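Local coordinates for nucleoprotein (Rift valley fever virus, PDB 3OUO) that encapsidates the viral genomic RNA in ring-forming oligomers, shielding it from nucleases and presenting it as template for transcription and replication, at residues A[34-39]-A[205-210]; A[55-60]-A[102-107]. One frame throughout, in Å; residues are numbered along the deposited sequence.

Contact 1 of 2, residues A[34-39]-A[205-210]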
loop_
_atom_site.group_PDB
_atom_site.type_symbol
_atom_site.label_atom_id
_atom_site.label_comp_id
_atom_site.label_asym_id
_atom_site.label_seq_id
_atom_site.Cartn_x
_atom_site.Cartn_y
_atom_site.Cartn_z
ATOM N N ASP A 34 0.673 36.159 15.972
ATOM C CA ASP A 34 0.623 37.592 16.214
ATOM C C ASP A 34 0.350 37.829 17.702
ATOM O O ASP A 34 -0.804 37.875 18.141
ATOM C CB ASP A 34 -0.463 38.232 15.338
ATOM C CG ASP A 34 -0.332 39.749 15.233
ATOM O OD1 ASP A 34 0.279 40.385 16.119
ATOM O OD2 ASP A 34 -0.848 40.313 14.248
ATOM N N ALA A 35 1.425 37.961 18.475
ATOM C CA ALA A 35 1.332 38.102 19.929
ATOM C C ALA A 35 0.446 39.272 20.384
ATOM O O ALA A 35 -0.329 39.125 21.325
ATOM C CB ALA A 35 2.724 38.215 20.542
ATOM N N ARG A 36 0.563 40.421 19.718
ATOM C CA ARG A 36 -0.240 41.594 20.058
ATOM C C ARG A 36 -1.732 41.345 19.897
ATOM O O ARG A 36 -2.522 41.720 20.756
ATOM C CB ARG A 36 0.169 42.804 19.223
ATOM C CG ARG A 36 1.413 43.492 19.724
ATOM C CD ARG A 36 1.913 44.547 18.745
ATOM N NE ARG A 36 3.194 45.065 19.198
ATOM C CZ ARG A 36 4.371 44.515 18.909
ATOM N NH1 ARG A 36 4.444 43.434 18.141
ATOM N NH2 ARG A 36 5.476 45.055 19.393
ATOM N N ARG A 37 -2.112 40.719 18.791
ATOM C CA ARG A 37 -3.511 40.416 18.537
ATOM C C ARG A 37 -4.037 39.385 19.552
ATOM O O ARG A 37 -5.149 39.530 20.071
ATOM C CB ARG A 37 -3.694 39.946 17.088
ATOM C CG ARG A 37 -5.151 39.762 16.653
ATOM C CD ARG A 37 -5.959 41.065 16.715
ATOM N NE ARG A 37 -7.295 40.885 16.161
ATOM C CZ ARG A 37 -8.376 41.528 16.588
ATOM N NH1 ARG A 37 -8.286 42.402 17.583
ATOM N NH2 ARG A 37 -9.553 41.290 16.024
ATOM N N VAL A 38 -3.223 38.366 19.848
ATOM C CA VAL A 38 -3.590 37.337 20.834
ATOM C C VAL A 38 -3.935 37.958 22.191
ATOM O O VAL A 38 -4.974 37.625 22.769
ATOM C CB VAL A 38 -2.501 36.232 20.979
ATOM C CG1 VAL A 38 -2.765 35.341 22.197
ATOM C CG2 VAL A 38 -2.427 35.393 19.711
ATOM N N ILE A 39 -3.089 38.863 22.687
ATOM C CA ILE A 39 -3.367 39.511 23.967
ATOM C C ILE A 39 -4.665 40.318 23.875
ATOM O O ILE A 39 -5.509 40.248 24.770
ATOM C CB ILE A 39 -2.216 40.432 24.471
ATOM C CG1 ILE A 39 -0.847 39.737 24.426
ATOM C CG2 ILE A 39 -2.516 40.944 25.875
ATOM C CD1 ILE A 39 -0.760 38.493 25.219
ATOM N N ASN A 205 13.276 36.477 16.594
ATOM C CA ASN A 205 13.560 37.722 15.907
ATOM C C ASN A 205 12.360 38.653 15.826
ATOM O O ASN A 205 12.427 39.694 15.183
ATOM C CB ASN A 205 14.132 37.421 14.515
ATOM C CG ASN A 205 15.483 36.728 14.582
ATOM O OD1 ASN A 205 16.444 37.275 15.117
ATOM N ND2 ASN A 205 15.559 35.520 14.045
ATOM N N SER A 206 11.274 38.284 16.492
ATOM C CA SER A 206 10.048 39.065 16.428
ATOM C C SER A 206 10.194 40.373 17.204
ATOM O O SER A 206 11.094 40.515 18.040
ATOM C CB SER A 206 8.858 38.253 16.944
ATOM O OG SER A 206 8.650 38.484 18.318
ATOM N N ASN A 207 9.311 41.327 16.924
ATOM C CA ASN A 207 9.366 42.620 17.603
ATOM C C ASN A 207 8.625 42.650 18.940
ATOM O O ASN A 207 8.500 43.713 19.551
ATOM C CB ASN A 207 8.871 43.747 16.681
ATOM C CG ASN A 207 7.410 43.570 16.247
ATOM O OD1 ASN A 207 6.706 42.662 16.706
ATOM N ND2 ASN A 207 6.957 44.441 15.345
ATOM N N PHE A 208 8.133 41.491 19.387
ATOM C CA PHE A 208 7.365 41.403 20.634
ATOM C C PHE A 208 8.237 41.105 21.850
ATOM O O PHE A 208 8.856 40.045 21.944
ATOM C CB PHE A 208 6.243 40.366 20.528
ATOM C CG PHE A 208 5.243 40.439 21.655
ATOM C CD1 PHE A 208 4.308 41.466 21.703
ATOM C CD2 PHE A 208 5.233 39.472 22.660
ATOM C CE1 PHE A 208 3.370 41.540 22.747
ATOM C CE2 PHE A 208 4.305 39.530 23.700
ATOM C CZ PHE A 208 3.375 40.571 23.747
ATOM N N ILE A 209 8.223 42.048 22.792
ATOM C CA ILE A 209 9.103 42.086 23.972
ATOM C C ILE A 209 10.518 42.491 23.551
ATOM O O ILE A 209 11.130 41.839 22.705
ATOM C CB ILE A 209 9.128 40.761 24.805
ATOM C CG1 ILE A 209 7.713 40.193 25.056
ATOM C CG2 ILE A 209 9.872 40.985 26.111
ATOM C CD1 ILE A 209 6.759 41.105 25.806
ATOM N N SER A 210 11.028 43.575 24.136
ATOM C CA SER A 210 12.325 44.126 23.712
ATOM C C SER A 210 13.495 43.193 24.034
ATOM O O SER A 210 13.404 42.344 24.923
ATOM C CB SER A 210 12.569 45.499 24.326
ATOM O OG SER A 210 12.907 45.372 25.691
#
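The F208 ring is fitted under a single methyl: A35 CB stands 3.5 Å from the ring centroid and 13° off its normal, a CH-pi contact made from the first turn of helix 35-46. The methyl is centred over the ring face, and no ring carbon of F208 is farther than 4.0 Å from A35 CB. F208 reaches it with CG anti to the backbone N (chi1 -168°), which carries the ring out of its loop. R36 runs past the ring in the opposite direction; its CG comes obliquely to F208 CD1 at 4.0 Å. Farther along the extended arginine, the guanidinium stands almost perpendicular to the ring, 86° between planes, with F208 CD1 over the centre of one of its faces. The end of the same group holds N207: R36 NH1 donates to N207 OD1 at 2.8 Å, approaching from well above the amide plane rather than along a lone pair, while R36 NH2 makes a weak 3.3 Å bond to N207 O, which lies in the guanidinium plane at its edge. The stronger bond is thus to the asparagine side chain, and the weak second one may help limit rotation of the guanidinium. I39 CG1 adds a looser touch, 4.4 Å from F208 CZ. S206 OG accepts from F208 N at 3.2 Å, closing the ST turn that leads into F208. Q5 of a second subunit packs on both R36 and F208 and accepts from I209 N. Segment 34-39 belongs to the region essential for oligomerization, and A35 lies close to F33, a probable RNA-binding residue. The contact joins helix 35-46 to the loop before helix 211-220, a loop that contains the ST turn at S206 and ends with S210 as N-cap.

Contact 2 of 2, residues A[55-60]-A[102-107]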
loop_
_atom_site.group_PDB
_atom_site.type_symbol
_atom_site.label_atom_id
_atom_site.label_comp_id
_atom_site.label_asym_id
_atom_site.label_seq_id
_atom_site.Cartn_x
_atom_site.Cartn_y
_atom_site.Cartn_z
ATOM N N LYS A 55 -4.030 31.264 32.113
ATOM C CA LYS A 55 -3.197 30.294 32.826
ATOM C C LYS A 55 -3.726 28.870 32.663
ATOM O O LYS A 55 -2.947 27.952 32.429
ATOM C CB LYS A 55 -3.070 30.644 34.313
ATOM C CG LYS A 55 -2.264 31.901 34.609
ATOM C CD LYS A 55 -2.344 32.267 36.092
ATOM C CE LYS A 55 -1.768 33.651 36.344
ATOM N NZ LYS A 55 -2.221 34.251 37.648
ATOM N N LYS A 56 -5.046 28.700 32.795
ATOM C CA LYS A 56 -5.709 27.418 32.553
ATOM C C LYS A 56 -5.431 26.953 31.130
ATOM O O LYS A 56 -5.103 25.788 30.904
ATOM C CB LYS A 56 -7.231 27.529 32.747
ATOM C CG LYS A 56 -7.697 27.860 34.155
ATOM C CD LYS A 56 -9.197 27.662 34.260
ATOM C CE LYS A 56 -9.743 28.127 35.587
ATOM N NZ LYS A 56 -11.241 28.096 35.555
HETATM N N MSE A 57 -5.574 27.878 30.180
HETATM C CA MSE A 57 -5.316 27.606 28.772
HETATM C C MSE A 57 -3.863 27.219 28.501
HETATM O O MSE A 57 -3.594 26.382 27.645
HETATM C CB MSE A 57 -5.768 28.781 27.893
HETATM C CG MSE A 57 -7.297 28.875 27.788
HETATM SE SE MSE A 57 -7.968 30.176 26.507
HETATM C CE MSE A 57 -7.938 31.754 27.663
ATOM N N ILE A 58 -2.929 27.815 29.237
ATOM C CA ILE A 58 -1.521 27.441 29.100
ATOM C C ILE A 58 -1.293 26.029 29.656
ATOM O O ILE A 58 -0.616 25.211 29.033
ATOM C CB ILE A 58 -0.581 28.514 29.725
ATOM C CG1 ILE A 58 -0.636 29.795 28.872
ATOM C CG2 ILE A 58 0.854 28.013 29.813
ATOM C CD1 ILE A 58 -0.183 31.061 29.568
ATOM N N VAL A 59 -1.902 25.722 30.794
ATOM C CA VAL A 59 -1.784 24.377 31.369
ATOM C C VAL A 59 -2.368 23.319 30.424
ATOM O O VAL A 59 -1.775 22.251 30.245
ATOM C CB VAL A 59 -2.376 24.298 32.793
ATOM C CG1 VAL A 59 -2.327 22.880 33.324
ATOM C CG2 VAL A 59 -1.602 25.233 33.725
ATOM N N LEU A 60 -3.503 23.631 29.798
ATOM C CA LEU A 60 -4.090 22.756 28.777
ATOM C C LEU A 60 -3.145 22.527 27.595
ATOM O O LEU A 60 -2.925 21.385 27.178
ATOM C CB LEU A 60 -5.419 23.325 28.270
ATOM C CG LEU A 60 -6.671 23.115 29.122
ATOM C CD1 LEU A 60 -7.750 24.105 28.709
ATOM C CD2 LEU A 60 -7.174 21.694 28.975
ATOM N N LEU A 102 -8.133 32.828 18.422
ATOM C CA LEU A 102 -7.297 32.214 19.461
ATOM C C LEU A 102 -7.139 30.697 19.314
ATOM O O LEU A 102 -8.061 30.004 18.877
ATOM C CB LEU A 102 -7.858 32.520 20.849
ATOM C CG LEU A 102 -7.799 33.961 21.347
ATOM C CD1 LEU A 102 -8.550 34.090 22.661
ATOM C CD2 LEU A 102 -6.344 34.443 21.484
ATOM N N THR A 103 -5.949 30.208 19.662
ATOM C CA THR A 103 -5.702 28.791 19.952
ATOM C C THR A 103 -4.973 28.704 21.291
ATOM O O THR A 103 -4.419 29.698 21.773
ATOM C CB THR A 103 -4.806 28.107 18.900
ATOM O OG1 THR A 103 -3.477 28.648 18.961
ATOM C CG2 THR A 103 -5.375 28.274 17.488
ATOM N N LEU A 104 -4.954 27.510 21.875
ATOM C CA LEU A 104 -4.232 27.270 23.126
ATOM C C LEU A 104 -2.733 27.536 22.980
ATOM O O LEU A 104 -2.126 28.175 23.842
ATOM C CB LEU A 104 -4.484 25.842 23.627
ATOM C CG LEU A 104 -5.931 25.459 23.990
ATOM C CD1 LEU A 104 -6.015 23.977 24.288
ATOM C CD2 LEU A 104 -6.463 26.268 25.156
ATOM N N SER A 105 -2.150 27.062 21.881
ATOM C CA SER A 105 -0.727 27.268 21.603
ATOM C C SER A 105 -0.351 28.744 21.456
ATOM O O SER A 105 0.746 29.152 21.849
ATOM C CB SER A 105 -0.306 26.500 20.349
ATOM O OG SER A 105 -0.234 25.111 20.614
ATOM N N ARG A 106 -1.255 29.536 20.883
ATOM C CA ARG A 106 -1.005 30.971 20.706
ATOM C C ARG A 106 -0.973 31.720 22.032
ATOM O O ARG A 106 -0.137 32.592 22.221
ATOM C CB ARG A 106 -2.012 31.595 19.748
ATOM C CG ARG A 106 -1.749 31.224 18.302
ATOM C CD ARG A 106 -2.888 31.623 17.404
ATOM N NE ARG A 106 -2.600 31.286 16.014
ATOM C CZ ARG A 106 -3.352 31.633 14.974
ATOM N NH1 ARG A 106 -4.467 32.331 15.146
ATOM N NH2 ARG A 106 -2.987 31.268 13.753
ATOM N N VAL A 107 -1.888 31.367 22.938
ATOM C CA VAL A 107 -1.911 31.900 24.298
ATOM C C VAL A 107 -0.588 31.623 25.010
ATOM O O VAL A 107 -0.011 32.518 25.616
ATOM C CB VAL A 107 -3.091 31.319 25.122
ATOM C CG1 VAL A 107 -3.039 31.801 26.578
ATOM C CG2 VAL A 107 -4.419 31.701 24.486
#
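L104 meets M57, a selenomethionine here, and L60 as it leaves the first turn of helix 104-110. Its CB lies 4.2 Å from the carbonyl O of M57, close to the backbone of helix 50-63. CG, anti to the carbonyl carbon (chi1 -62°), then carries the fork towards that helix, and the two methyls part. CD2 goes to M57, 3.8 Å from both M57 CB and M57 CG, the two side chains crossing at about a right angle; CD1 goes one turn on, to L60 CB at 4.1 Å. P68 and M71 of helix 68-72 also touch this leucine.

This is helix-to-helix packing within an all-helical protein, apolar throughout and without a hydrogen bond between the two segments. It brings helix 50-63, part of the region essential for oligomerization, against the start of helix 104-110, whose S105 and R106 probably bind RNA, as inferred by similarity. T103 is the N-cap there: its OG1 accepts from R106 N at 3.1 Å.

One turn beyond L104, V107 points CG1 at helix 50-63, anti to its own backbone N (chi1 176°). That methyl meets I58 CG1 at 3.9 Å and, more loosely, M57 CB at 4.3 Å. On the partner helix, F11 of a second subunit packs on I58, and F28 of that subunit on L60.

How the contacts relate
Contacts 1 and 2 have centres about 16 Å apart and are joined through helix 35-46, which carries 34-39 of contact 1. V38, which takes no part in contact 1 itself, packs on the 102-107 segment: V38 CG1 lies 3.8 Å from R106 O, and V38 O lies 3.7 Å from L102 CD2. Both segments of contact 2 fall within the 165 residues, mostly helical, between those of contact 1. Probable RNA-binding residues lie near both: the A35 side chain is about 4 Å from that of F33 and about 8 Å from that of R106, while L104 comes within about 7 Å of K67, side chain to side chain. A second subunit touches both contacts.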